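Local coordinates for protein ribulose bisphosphate carboxylase (Hyperthermus butylicus DSM 5456, PDB 6HUN) that probably catalyses the magnesium-dependent carboxylation of ribulose 1,5-bisphosphate to two molecules of 3-phosphoglycerate, as a type III Rubisco of an archaeal AMP degradation pathway, at residues Asp168-Ala173 and Gln424-Ala429; Pro378-Gly383 and Arg394-Asp399; Gly387-Val392 and Met402-Gly407; Ile433-Tyr438 and Arg443-Ala448. All blocks are in the same frame, centred on the assembly; numbering follows the deposited sequence.

Contact 1 (Asp168-Ala173 and Gln424-Ala429)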
loop_
_atom_site.group_PDB
_atom_site.type_symbol
_atom_site.label_atom_id
_atom_site.label_comp_id
_atom_site.label_asym_id
_atom_site.label_seq_id
_atom_site.Cartn_x
_atom_site.Cartn_y
_atom_site.Cartn_z
ATOM N N ASP A 168 9.409 0.522 33.893
ATOM C CA ASP A 168 8.016 0.199 34.219
ATOM C C ASP A 168 7.000 1.163 33.642
ATOM O O ASP A 168 5.972 0.705 33.170
ATOM C CB ASP A 168 7.785 0.166 35.766
ATOM C CG ASP A 168 8.574 -0.912 36.440
ATOM O OD1 ASP A 168 8.514 -2.060 35.944
ATOM O OD2 ASP A 168 9.268 -0.618 37.434
ATOM N N ARG A 169 7.247 2.472 33.700
ATOM C CA ARG A 169 6.263 3.458 33.286
ATOM C C ARG A 169 6.068 3.448 31.776
ATOM O O ARG A 169 6.884 2.886 31.047
ATOM C CB ARG A 169 6.683 4.849 33.756
ATOM C CG ARG A 169 7.931 5.382 33.112
ATOM C CD ARG A 169 8.032 6.851 33.358
ATOM N NE ARG A 169 9.339 7.407 33.048
ATOM C CZ ARG A 169 9.688 7.813 31.827
ATOM N NH1 ARG A 169 8.833 7.711 30.812
ATOM N NH2 ARG A 169 10.901 8.321 31.635
ATOM N N PRO A 170 4.977 4.054 31.276
ATOM C CA PRO A 170 4.859 4.268 29.830
ATOM C C PRO A 170 5.955 5.189 29.314
ATOM O O PRO A 170 6.424 6.093 30.006
ATOM C CB PRO A 170 3.475 4.931 29.664
ATOM C CG PRO A 170 2.743 4.692 30.930
ATOM C CD PRO A 170 3.762 4.512 32.026
ATOM N N ILE A 171 6.330 4.991 28.062
ATOM C CA ILE A 171 7.306 5.881 27.457
ATOM C C ILE A 171 6.564 7.031 26.782
ATOM O O ILE A 171 5.486 6.842 26.218
ATOM C CB ILE A 171 8.172 5.057 26.474
ATOM C CG1 ILE A 171 9.023 4.053 27.274
ATOM C CG2 ILE A 171 8.989 5.963 25.535
ATOM C CD1 ILE A 171 9.807 3.118 26.369
ATOM N N LEU A 172 7.166 8.220 26.773
ATOM C CA LEU A 172 6.543 9.419 26.227
ATOM C C LEU A 172 7.241 9.899 24.958
ATOM O O LEU A 172 8.473 9.946 24.898
ATOM C CB LEU A 172 6.561 10.536 27.261
ATOM C CG LEU A 172 5.928 10.035 28.582
ATOM C CD1 LEU A 172 6.280 10.967 29.732
ATOM C CD2 LEU A 172 4.432 9.837 28.434
ATOM N N ALA A 173 6.442 10.321 23.974
ATOM C CA ALA A 173 6.947 10.847 22.704
ATOM C C ALA A 173 6.218 12.137 22.337
ATOM O O ALA A 173 5.056 12.323 22.704
ATOM C CB ALA A 173 6.764 9.801 21.595
ATOM N N GLN A 424 4.869 14.222 35.693
ATOM C CA GLN A 424 4.257 14.169 37.018
ATOM C C GLN A 424 2.909 13.468 36.951
ATOM O O GLN A 424 2.571 12.673 37.836
ATOM C CB GLN A 424 4.120 15.574 37.592
ATOM C CG GLN A 424 5.441 16.238 37.804
ATOM C CD GLN A 424 5.312 17.719 37.995
ATOM O OE1 GLN A 424 4.259 18.316 37.733
ATOM N NE2 GLN A 424 6.377 18.329 38.513
ATOM N N ALA A 425 2.144 13.724 35.880
ATOM C CA ALA A 425 0.875 13.033 35.699
ATOM C C ALA A 425 1.085 11.529 35.612
ATOM O O ALA A 425 0.350 10.760 36.240
ATOM C CB ALA A 425 0.162 13.564 34.456
ATOM N N VAL A 426 2.107 11.090 34.855
ATOM C CA VAL A 426 2.434 9.666 34.790
ATOM C C VAL A 426 2.870 9.138 36.142
ATOM O O VAL A 426 2.561 7.991 36.500
ATOM C CB VAL A 426 3.518 9.437 33.719
ATOM C CG1 VAL A 426 4.105 8.012 33.787
ATOM C CG2 VAL A 426 2.872 9.666 32.374
ATOM N N GLU A 427 3.641 9.953 36.881
ATOM C CA GLU A 427 4.103 9.603 38.219
ATOM C C GLU A 427 2.936 9.358 39.168
ATOM O O GLU A 427 2.925 8.366 39.904
ATOM C CB GLU A 427 5.007 10.715 38.750
ATOM C CG GLU A 427 5.953 10.261 39.856
ATOM C CD GLU A 427 6.994 9.271 39.334
ATOM O OE1 GLU A 427 8.144 9.688 39.081
ATOM O OE2 GLU A 427 6.658 8.074 39.184
ATOM N N ALA A 428 1.918 10.215 39.118
ATOM C CA ALA A 428 0.730 9.992 39.939
ATOM C C ALA A 428 0.076 8.651 39.615
ATOM O O ALA A 428 -0.301 7.902 40.523
ATOM C CB ALA A 428 -0.251 11.145 39.753
ATOM N N ALA A 429 -0.007 8.305 38.331
ATOM C CA ALA A 429 -0.616 7.038 37.935
ATOM C C ALA A 429 0.202 5.841 38.415
ATOM O O ALA A 429 -0.364 4.858 38.902
ATOM C CB ALA A 429 -0.792 6.987 36.412
#

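Contact 2 (Pro378-Gly383 and Arg394-Asp399)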
loop_
_atom_site.group_PDB
_atom_site.type_symbol
_atom_site.label_atom_id
_atom_site.label_comp_id
_atom_site.label_asym_id
_atom_site.label_seq_id
_atom_site.Cartn_x
_atom_site.Cartn_y
_atom_site.Cartn_z
ATOM N N PRO A 378 2.363 -0.709 21.717
ATOM C CA PRO A 378 1.265 0.070 21.145
ATOM C C PRO A 378 1.543 1.531 21.426
ATOM O O PRO A 378 2.064 1.894 22.499
ATOM C CB PRO A 378 0.020 -0.403 21.926
ATOM C CG PRO A 378 0.442 -1.582 22.681
ATOM C CD PRO A 378 1.953 -1.538 22.864
ATOM N N VAL A 379 1.166 2.367 20.475
ATOM C CA VAL A 379 1.302 3.808 20.612
ATOM C C VAL A 379 -0.088 4.413 20.756
ATOM O O VAL A 379 -0.982 4.128 19.948
ATOM C CB VAL A 379 2.049 4.386 19.407
ATOM C CG1 VAL A 379 2.038 5.917 19.463
ATOM C CG2 VAL A 379 3.459 3.737 19.344
ATOM N N ALA A 380 -0.271 5.208 21.806
ATOM C CA ALA A 380 -1.538 5.904 22.022
ATOM C C ALA A 380 -1.367 7.383 21.699
ATOM O O ALA A 380 -0.327 7.987 21.994
ATOM C CB ALA A 380 -2.004 5.721 23.464
ATOM N N SER A 381 -2.386 7.979 21.110
ATOM C CA SER A 381 -2.273 9.371 20.719
ATOM C C SER A 381 -3.677 9.888 20.492
ATOM O O SER A 381 -4.623 9.111 20.355
ATOM C CB SER A 381 -1.443 9.534 19.449
ATOM O OG SER A 381 -2.320 9.444 18.344
ATOM N N GLY A 382 -3.790 11.201 20.403
ATOM C CA GLY A 382 -5.103 11.816 20.233
ATOM C C GLY A 382 -5.415 12.864 21.263
ATOM O O GLY A 382 -6.346 12.720 22.065
ATOM N N GLY A 383 -4.689 13.973 21.222
ATOM C CA GLY A 383 -5.031 15.062 22.114
ATOM C C GLY A 383 -4.884 14.693 23.578
ATOM O O GLY A 383 -5.706 15.103 24.403
ATOM N N ARG A 394 -4.568 3.188 32.808
ATOM C CA ARG A 394 -5.348 2.129 33.472
ATOM C C ARG A 394 -6.018 1.214 32.442
ATOM O O ARG A 394 -6.146 -0.002 32.664
ATOM C CB ARG A 394 -6.424 2.721 34.395
ATOM C CG ARG A 394 -7.009 1.725 35.422
ATOM C CD ARG A 394 -8.207 2.325 36.199
ATOM N NE ARG A 394 -9.219 2.869 35.299
ATOM C CZ ARG A 394 -10.059 2.128 34.581
ATOM N NH1 ARG A 394 -10.014 0.799 34.671
ATOM N NH2 ARG A 394 -10.936 2.714 33.761
ATOM N N VAL A 395 -6.479 1.797 31.329
ATOM C CA VAL A 395 -7.213 1.065 30.315
ATOM C C VAL A 395 -6.277 0.358 29.342
ATOM O O VAL A 395 -6.486 -0.806 29.010
ATOM C CB VAL A 395 -8.175 2.019 29.587
ATOM C CG1 VAL A 395 -8.741 1.348 28.360
ATOM C CG2 VAL A 395 -9.306 2.470 30.554
ATOM N N MET A 396 -5.208 1.006 28.902
ATOM C CA MET A 396 -4.298 0.393 27.911
ATOM C C MET A 396 -3.099 -0.312 28.509
ATOM O O MET A 396 -2.354 -0.973 27.761
ATOM C CB MET A 396 -3.795 1.442 26.952
ATOM C CG MET A 396 -4.831 1.849 25.968
ATOM S SD MET A 396 -4.028 2.950 24.847
ATOM C CE MET A 396 -3.003 1.844 23.854
ATOM N N GLY A 397 -2.851 -0.131 29.801
ATOM C CA GLY A 397 -1.721 -0.736 30.491
ATOM C C GLY A 397 -0.489 0.159 30.489
ATOM O O GLY A 397 -0.428 1.177 29.806
ATOM N N LYS A 398 0.507 -0.213 31.309
ATOM C CA LYS A 398 1.739 0.574 31.361
ATOM C C LYS A 398 2.652 0.365 30.150
ATOM O O LYS A 398 3.528 1.204 29.888
ATOM C CB LYS A 398 2.535 0.236 32.627
ATOM C CG LYS A 398 1.715 0.384 33.903
ATOM C CD LYS A 398 2.466 -0.099 35.164
ATOM C CE LYS A 398 1.549 0.002 36.397
ATOM N NZ LYS A 398 1.622 -1.192 37.319
ATOM N N ASP A 399 2.487 -0.732 29.418
ATOM C CA ASP A 399 3.394 -1.010 28.302
ATOM C C ASP A 399 2.861 -0.366 27.020
ATOM O O ASP A 399 2.369 -1.029 26.090
ATOM C CB ASP A 399 3.610 -2.514 28.141
ATOM C CG ASP A 399 4.630 -3.069 29.118
ATOM O OD1 ASP A 399 5.386 -2.275 29.732
ATOM O OD2 ASP A 399 4.676 -4.307 29.266
#

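Contact 3 (Gly387-Val392 and Met402-Gly407)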
loop_
_atom_site.group_PDB
_atom_site.type_symbol
_atom_site.label_atom_id
_atom_site.label_comp_id
_atom_site.label_asym_id
_atom_site.label_seq_id
_atom_site.Cartn_x
_atom_site.Cartn_y
_atom_site.Cartn_z
ATOM N N GLY A 387 -4.197 15.558 32.368
ATOM C CA GLY A 387 -5.367 15.089 33.100
ATOM C C GLY A 387 -5.874 13.727 32.664
ATOM O O GLY A 387 -6.299 12.921 33.497
ATOM N N THR A 388 -5.824 13.452 31.356
ATOM C CA THR A 388 -6.317 12.215 30.762
ATOM C C THR A 388 -5.357 11.028 30.914
ATOM O O THR A 388 -5.767 9.896 30.624
ATOM C CB THR A 388 -6.557 12.376 29.249
ATOM O OG1 THR A 388 -5.322 12.154 28.540
ATOM C CG2 THR A 388 -7.065 13.742 28.872
ATOM N N LEU A 389 -4.085 11.255 31.277
ATOM C CA LEU A 389 -3.088 10.189 31.095
ATOM C C LEU A 389 -3.360 9.003 32.011
ATOM O O LEU A 389 -3.300 7.857 31.548
ATOM C CB LEU A 389 -1.678 10.724 31.311
ATOM C CG LEU A 389 -1.163 11.756 30.310
ATOM C CD1 LEU A 389 0.324 11.955 30.515
ATOM C CD2 LEU A 389 -1.452 11.345 28.833
ATOM N N PRO A 390 -3.712 9.215 33.296
ATOM C CA PRO A 390 -3.950 8.053 34.161
ATOM C C PRO A 390 -5.008 7.109 33.635
ATOM O O PRO A 390 -4.831 5.890 33.741
ATOM C CB PRO A 390 -4.377 8.707 35.509
ATOM C CG PRO A 390 -3.647 9.939 35.517
ATOM C CD PRO A 390 -3.633 10.450 34.092
ATOM N N GLU A 391 -6.094 7.627 33.057
ATOM C CA GLU A 391 -7.148 6.744 32.570
ATOM C C GLU A 391 -6.675 5.927 31.376
ATOM O O GLU A 391 -7.003 4.739 31.271
ATOM C CB GLU A 391 -8.397 7.540 32.191
ATOM C CG GLU A 391 -9.549 7.398 33.162
ATOM C CD GLU A 391 -10.144 5.997 33.253
ATOM O OE1 GLU A 391 -9.715 5.212 34.135
ATOM O OE2 GLU A 391 -11.086 5.706 32.477
ATOM N N VAL A 392 -5.893 6.534 30.478
ATOM C CA VAL A 392 -5.360 5.780 29.339
ATOM C C VAL A 392 -4.449 4.662 29.833
ATOM O O VAL A 392 -4.535 3.517 29.375
ATOM C CB VAL A 392 -4.631 6.717 28.363
ATOM C CG1 VAL A 392 -3.908 5.913 27.332
ATOM C CG2 VAL A 392 -5.669 7.650 27.712
ATOM N N MET A 402 2.979 6.876 24.858
ATOM C CA MET A 402 1.996 7.928 24.679
ATOM C C MET A 402 2.586 9.092 23.917
ATOM O O MET A 402 3.650 9.608 24.265
ATOM C CB MET A 402 1.472 8.408 26.042
ATOM C CG MET A 402 1.453 7.286 27.016
ATOM S SD MET A 402 0.535 7.709 28.598
ATOM C CE MET A 402 -1.071 7.776 27.903
ATOM N N GLN A 403 1.891 9.513 22.881
ATOM C CA GLN A 403 2.296 10.708 22.181
ATOM C C GLN A 403 1.561 11.888 22.784
ATOM O O GLN A 403 0.325 11.917 22.811
ATOM C CB GLN A 403 2.013 10.526 20.691
ATOM C CG GLN A 403 2.643 11.525 19.834
ATOM C CD GLN A 403 2.350 11.189 18.392
ATOM O OE1 GLN A 403 2.590 10.072 17.980
ATOM N NE2 GLN A 403 1.762 12.131 17.647
ATOM N N VAL A 404 2.308 12.844 23.310
ATOM C CA VAL A 404 1.672 13.832 24.170
ATOM C C VAL A 404 2.068 15.216 23.708
ATOM O O VAL A 404 2.358 16.097 24.537
ATOM C CB VAL A 404 2.015 13.650 25.673
ATOM C CG1 VAL A 404 1.350 12.424 26.247
ATOM C CG2 VAL A 404 3.550 13.619 25.934
ATOM N N GLY A 405 1.973 15.442 22.413
ATOM C CA GLY A 405 2.312 16.710 21.798
ATOM C C GLY A 405 1.611 17.956 22.288
ATOM O O GLY A 405 2.280 18.879 22.762
ATOM N N GLY A 406 0.278 18.010 22.166
ATOM C CA GLY A 406 -0.449 19.195 22.580
ATOM C C GLY A 406 -0.251 19.499 24.054
ATOM O O GLY A 406 0.043 20.632 24.431
ATOM N N GLY A 407 -0.344 18.462 24.900
ATOM C CA GLY A 407 -0.139 18.641 26.328
ATOM C C GLY A 407 1.208 19.237 26.679
ATOM O O GLY A 407 1.342 19.928 27.698
#

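Contact 4 (Ile433-Tyr438 and Arg443-Ala448)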
loop_
_atom_site.group_PDB
_atom_site.type_symbol
_atom_site.label_atom_id
_atom_site.label_comp_id
_atom_site.label_asym_id
_atom_site.label_seq_id
_atom_site.Cartn_x
_atom_site.Cartn_y
_atom_site.Cartn_z
ATOM N N ILE A 433 -1.857 7.702 43.003
ATOM C CA ILE A 433 -2.276 8.918 43.697
ATOM C C ILE A 433 -3.260 9.663 42.811
ATOM O O ILE A 433 -3.055 9.783 41.596
ATOM C CB ILE A 433 -1.073 9.820 44.028
ATOM C CG1 ILE A 433 -0.035 9.057 44.830
ATOM C CG2 ILE A 433 -1.525 11.051 44.777
ATOM C CD1 ILE A 433 1.065 9.949 45.368
ATOM N N SER A 434 -4.334 10.170 43.414
ATOM C CA SER A 434 -5.279 10.993 42.679
ATOM C C SER A 434 -4.571 12.213 42.123
ATOM O O SER A 434 -3.650 12.757 42.736
ATOM C CB SER A 434 -6.454 11.443 43.588
ATOM O OG SER A 434 -7.160 10.317 44.031
ATOM N N LEU A 435 -5.003 12.628 40.932
ATOM C CA LEU A 435 -4.358 13.760 40.289
ATOM C C LEU A 435 -4.557 15.038 41.085
ATOM O O LEU A 435 -3.630 15.843 41.202
ATOM C CB LEU A 435 -4.886 13.948 38.881
ATOM C CG LEU A 435 -4.246 13.174 37.725
ATOM C CD1 LEU A 435 -4.723 13.866 36.496
ATOM C CD2 LEU A 435 -2.714 13.111 37.765
ATOM N N ASP A 436 -5.778 15.262 41.593
ATOM C CA ASP A 436 -6.040 16.429 42.435
ATOM C C ASP A 436 -5.067 16.487 43.618
ATOM O O ASP A 436 -4.447 17.521 43.875
ATOM C CB ASP A 436 -7.510 16.414 42.886
ATOM C CG ASP A 436 -8.479 16.791 41.746
ATOM O OD1 ASP A 436 -8.001 17.323 40.713
ATOM O OD2 ASP A 436 -9.712 16.578 41.867
ATOM N N GLU A 437 -4.848 15.353 44.283
ATOM C CA GLU A 437 -3.913 15.307 45.410
ATOM C C GLU A 437 -2.477 15.538 44.958
ATOM O O GLU A 437 -1.718 16.282 45.591
ATOM C CB GLU A 437 -4.045 13.960 46.116
ATOM C CG GLU A 437 -3.163 13.764 47.328
ATOM C CD GLU A 437 -3.381 12.399 47.965
ATOM O OE1 GLU A 437 -2.480 11.913 48.675
ATOM O OE2 GLU A 437 -4.459 11.796 47.758
ATOM N N TYR A 438 -2.073 14.890 43.859
ATOM C CA TYR A 438 -0.697 15.057 43.399
ATOM C C TYR A 438 -0.431 16.498 43.003
ATOM O O TYR A 438 0.652 17.038 43.265
ATOM C CB TYR A 438 -0.410 14.122 42.207
ATOM C CG TYR A 438 1.037 13.703 42.120
ATOM C CD1 TYR A 438 1.616 12.979 43.127
ATOM C CD2 TYR A 438 1.818 14.001 41.000
ATOM C CE1 TYR A 438 2.941 12.595 43.086
ATOM C CE2 TYR A 438 3.161 13.596 40.924
ATOM C CZ TYR A 438 3.713 12.891 41.974
ATOM O OH TYR A 438 5.019 12.486 41.950
ATOM N N ARG A 443 3.878 21.926 40.780
ATOM C CA ARG A 443 3.459 23.163 40.119
ATOM C C ARG A 443 3.086 22.927 38.653
ATOM O O ARG A 443 1.973 23.249 38.221
ATOM C CB ARG A 443 4.584 24.207 40.184
ATOM C CG ARG A 443 5.070 24.760 41.556
ATOM C CD ARG A 443 5.765 23.754 42.495
ATOM N NE ARG A 443 6.856 23.090 41.797
ATOM C CZ ARG A 443 7.108 21.785 41.883
ATOM N NH1 ARG A 443 6.405 21.037 42.727
ATOM N NH2 ARG A 443 8.086 21.226 41.168
ATOM N N GLU A 444 4.041 22.422 37.861
ATOM C CA GLU A 444 3.845 22.262 36.417
ATOM C C GLU A 444 2.541 21.527 36.110
ATOM O O GLU A 444 1.716 21.986 35.310
ATOM C CB GLU A 444 5.056 21.524 35.809
ATOM C CG GLU A 444 6.423 22.225 36.024
ATOM C CD GLU A 444 7.108 21.910 37.384
ATOM O OE1 GLU A 444 6.427 21.453 38.321
ATOM O OE2 GLU A 444 8.334 22.139 37.520
ATOM N N LEU A 445 2.337 20.380 36.753
ATOM C CA LEU A 445 1.082 19.651 36.621
ATOM C C LEU A 445 -0.114 20.486 37.061
ATOM O O LEU A 445 -1.206 20.379 36.477
ATOM C CB LEU A 445 1.140 18.381 37.462
ATOM C CG LEU A 445 -0.208 17.660 37.567
ATOM C CD1 LEU A 445 -0.688 17.197 36.178
ATOM C CD2 LEU A 445 -0.247 16.535 38.582
ATOM N N ALA A 446 0.049 21.279 38.132
ATOM C CA ALA A 446 -1.087 22.010 38.667
ATOM C C ALA A 446 -1.750 22.809 37.558
ATOM O O ALA A 446 -2.972 22.736 37.367
ATOM C CB ALA A 446 -0.647 22.907 39.836
ATOM N N ARG A 447 -0.941 23.488 36.742
ATOM C CA ARG A 447 -1.521 24.335 35.710
ATOM C C ARG A 447 -2.036 23.534 34.521
ATOM O O ARG A 447 -2.938 23.996 33.810
ATOM C CB ARG A 447 -0.512 25.390 35.265
ATOM C CG ARG A 447 -0.629 26.655 36.114
ATOM C CD ARG A 447 0.699 27.242 36.542
ATOM N NE ARG A 447 1.403 27.858 35.417
ATOM C CZ ARG A 447 0.941 28.864 34.671
ATOM N NH1 ARG A 447 -0.253 29.405 34.901
ATOM N NH2 ARG A 447 1.684 29.340 33.679
ATOM N N ALA A 448 -1.477 22.343 34.289
ATOM C CA ALA A 448 -2.034 21.447 33.287
ATOM C C ALA A 448 -3.474 21.091 33.630
ATOM O O ALA A 448 -4.348 21.097 32.753
ATOM C CB ALA A 448 -1.165 20.189 33.182
#

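Contact 1 (Asp168-Ala173 and Gln424-Ala429)
Val-426 puts both of its methyl groups against the start of strand 171-174 and the two residues before it. CG1, anti to the backbone N (chi1 169°), abuts the proline ring at its CD atom, with Pro-170 CD 3.9 Å from Val-426 CG1. The same methyl lies beside the aliphatic part of Arg-169, whose CB is 4.1 Å from Val-426 CG1 and whose side chain crosses the valine at about a right angle. The other branch faces Leu-172, with Leu-172 CD2 4.2 Å from Val-426 CG2. Beyond this apolar shell, the arginine, extended from CG to NE, carries its guanidinium group alongside its own segment: NH1 gives a bent hydrogen bond (141°) of 3.0 Å to Pro-170 O, while NH2 forms a salt bridge with Asp-200. An alanine at Arg-169 would keep the CB contact but is likely to leave Asp-200 without its cationic mate and the Pro-170 carbonyl without this donor. Asp-200 also accepts from the backbone N of Leu-172, which ties the arginine to the strand. Leu-389 and Ile-393 of helix 389-396 extend the apolar cluster. Helix 415-431 thus packs outside the first strand of the eight-stranded parallel barrel, the strand-helix layering of a TIM barrel.

Contact 2 (Pro378-Gly383 and Arg394-Asp399)
Met-396, on the last turn of helix 389-396, reaches across to Ala-380 and Pro-378 of strand 377-380. Its CB points toward the strand, and CG sits anti to the carbonyl carbon (chi1 -75°), which carries the thioether down onto the sheet. At SD the chain meets the methyl of the alanine, with Ala-380 CB 3.7 Å from Met-396 SD. A bend at the last torsion (chi3 74°) then turns the terminal methyl along the strand, where Met-396 CE lies 4.0 Å from Ala-380 CB and 4.2 Å from Pro-378 CB. Thr-348 of helix 339-352 and the loop residues Val-329 and Pro-332 also touch this side chain. Past Gly-397, whose positive phi takes the chain out of the helix, the backbone returns to the proline: Pro-378 CD is 3.3 Å from the carbonyl O of Asp-399. That oxygen also accepts a hydrogen bond from Arg-352, while Asp-399 OD1 pairs with Arg-161. Ala-380 is followed by Ser-381, Gly-382 and Gly-383, predicted to bind substrate. Between Met-396 and the strand the contact is therefore apolar, a flexible thioether fitted over a small methyl and a proline ring; at Asp-399 a carbonyl O meets that ring, and arginines serve its O and OD1.

Contact 3 (Gly387-Val392 and Met402-Gly407)
The terminal methyl of Met-402 is the tight point of this contact, wedged between Val-392 and Leu-389 of helix 389-396. Met-402 CE comes within 3.4 Å of Val-392 CG1, closer than carbon atoms usually pack, and the two side chains slide past each other in opposite directions. On its other flank the methyl lies 3.7 Å from Leu-389 CD2, the leucine crossing the methionine at a slant. A bend at chi3 (69°) turns the methyl to this position, while the first torsion of the methionine, at -32°, is well off a staggered value; together with the short methyl contact, this suggests a somewhat strained fit. Toward the end of the strand the packing eases. There Leu-389 CD2, the same methyl that touches the methionine, faces Val-404 CG1 at 4.0 Å, and the two side chains cross at about a right angle. Val-422 of helix 415-431 touches both Leu-389 and Val-404, closing the cluster from the neighbouring helix. On the solvent side of helix 389-396 the chemistry changes: Glu-391 is exposed and forms a salt bridge with Arg-394. Gln-403, between Met-402 and Val-404, is turned the other way, and its OE1 accepts a hydrogen bond from Lys-203, predicted to bind magnesium once carbamylated but unmodified here. Gln-403, Val-404, Gly-405 and Gly-406 are themselves predicted to bind substrate. The contact thus divides the end of strand 401-403 and the residue after it between two chemistries, with methionine and valine buried under the helix by van der Waals packing alone and glutamine turned to the probable active site.

Contact 4 (Ile433-Tyr438 and Arg443-Ala448)
Two short helical segments, 435-438 and 443-448, follow each other across a brief turn and come closest at Tyr-438 and Leu-445, whose CA atoms are 8.4 Å apart. Leu-445 bridges the gap with a single methyl. Its CG is anti to the backbone N (chi1 171°), which extends the leucine toward the first helix and brings CD2 to the rim of the tyrosine ring: Leu-445 CD2 lies 4.1 Å from Tyr-438 CD2, near the ring plane and at its edge. The ring and the leucine cross at about a right angle. The same methyl reaches Leu-435 one turn earlier, where the two CD2 atoms of Leu-435 and Leu-445 are 4.3 Å apart. Around this small apolar meeting the polar groups look elsewhere. The Tyr-438 hydroxyl is hydrogen-bonded to Lys-431, and the tyrosine ring stacks with His-442 from the intervening turn. At the start of the second helix, Glu-444 OE1 lies 3.3 Å from Arg-443 NH2, a salt bridge of charges alone since the oxygen sits well out of the guanidinium plane; Glu-444 OE2 forms another with Arg-420. Gln-424 of helix 415-431 grips this end twice, bonding to the Leu-445 backbone N through OE1 and to Glu-444 through NE2. Ala-428 of that helix touches both Leu-435 and Tyr-438. These are consecutive C-terminal helices of the catalytic domain, joined by a turn and packed against helix 415-431 of the TIM barrel.

All four contacts are buried and apolar across their segments, but they lie at different depths in the catalytic domain. Contacts 2 and 3 share helix 389-396 and set it against neighbouring strands 377-380 and 401-403, forming one beta-alpha-beta unit beside predicted substrate-binding residues; in both a methionine does the bridging. Contact 1 adds the adjoining strand 171-174, bonded through its backbone to strand 401-403, and brings in helix 415-431, using branched aliphatics, a proline and the aliphatic part of an arginine. Contact 4 lies farthest from the chain's centre and has no strand: it joins two helices, one touching helix 389-396 through Leu-435, while Gln-424 links it to contact 1.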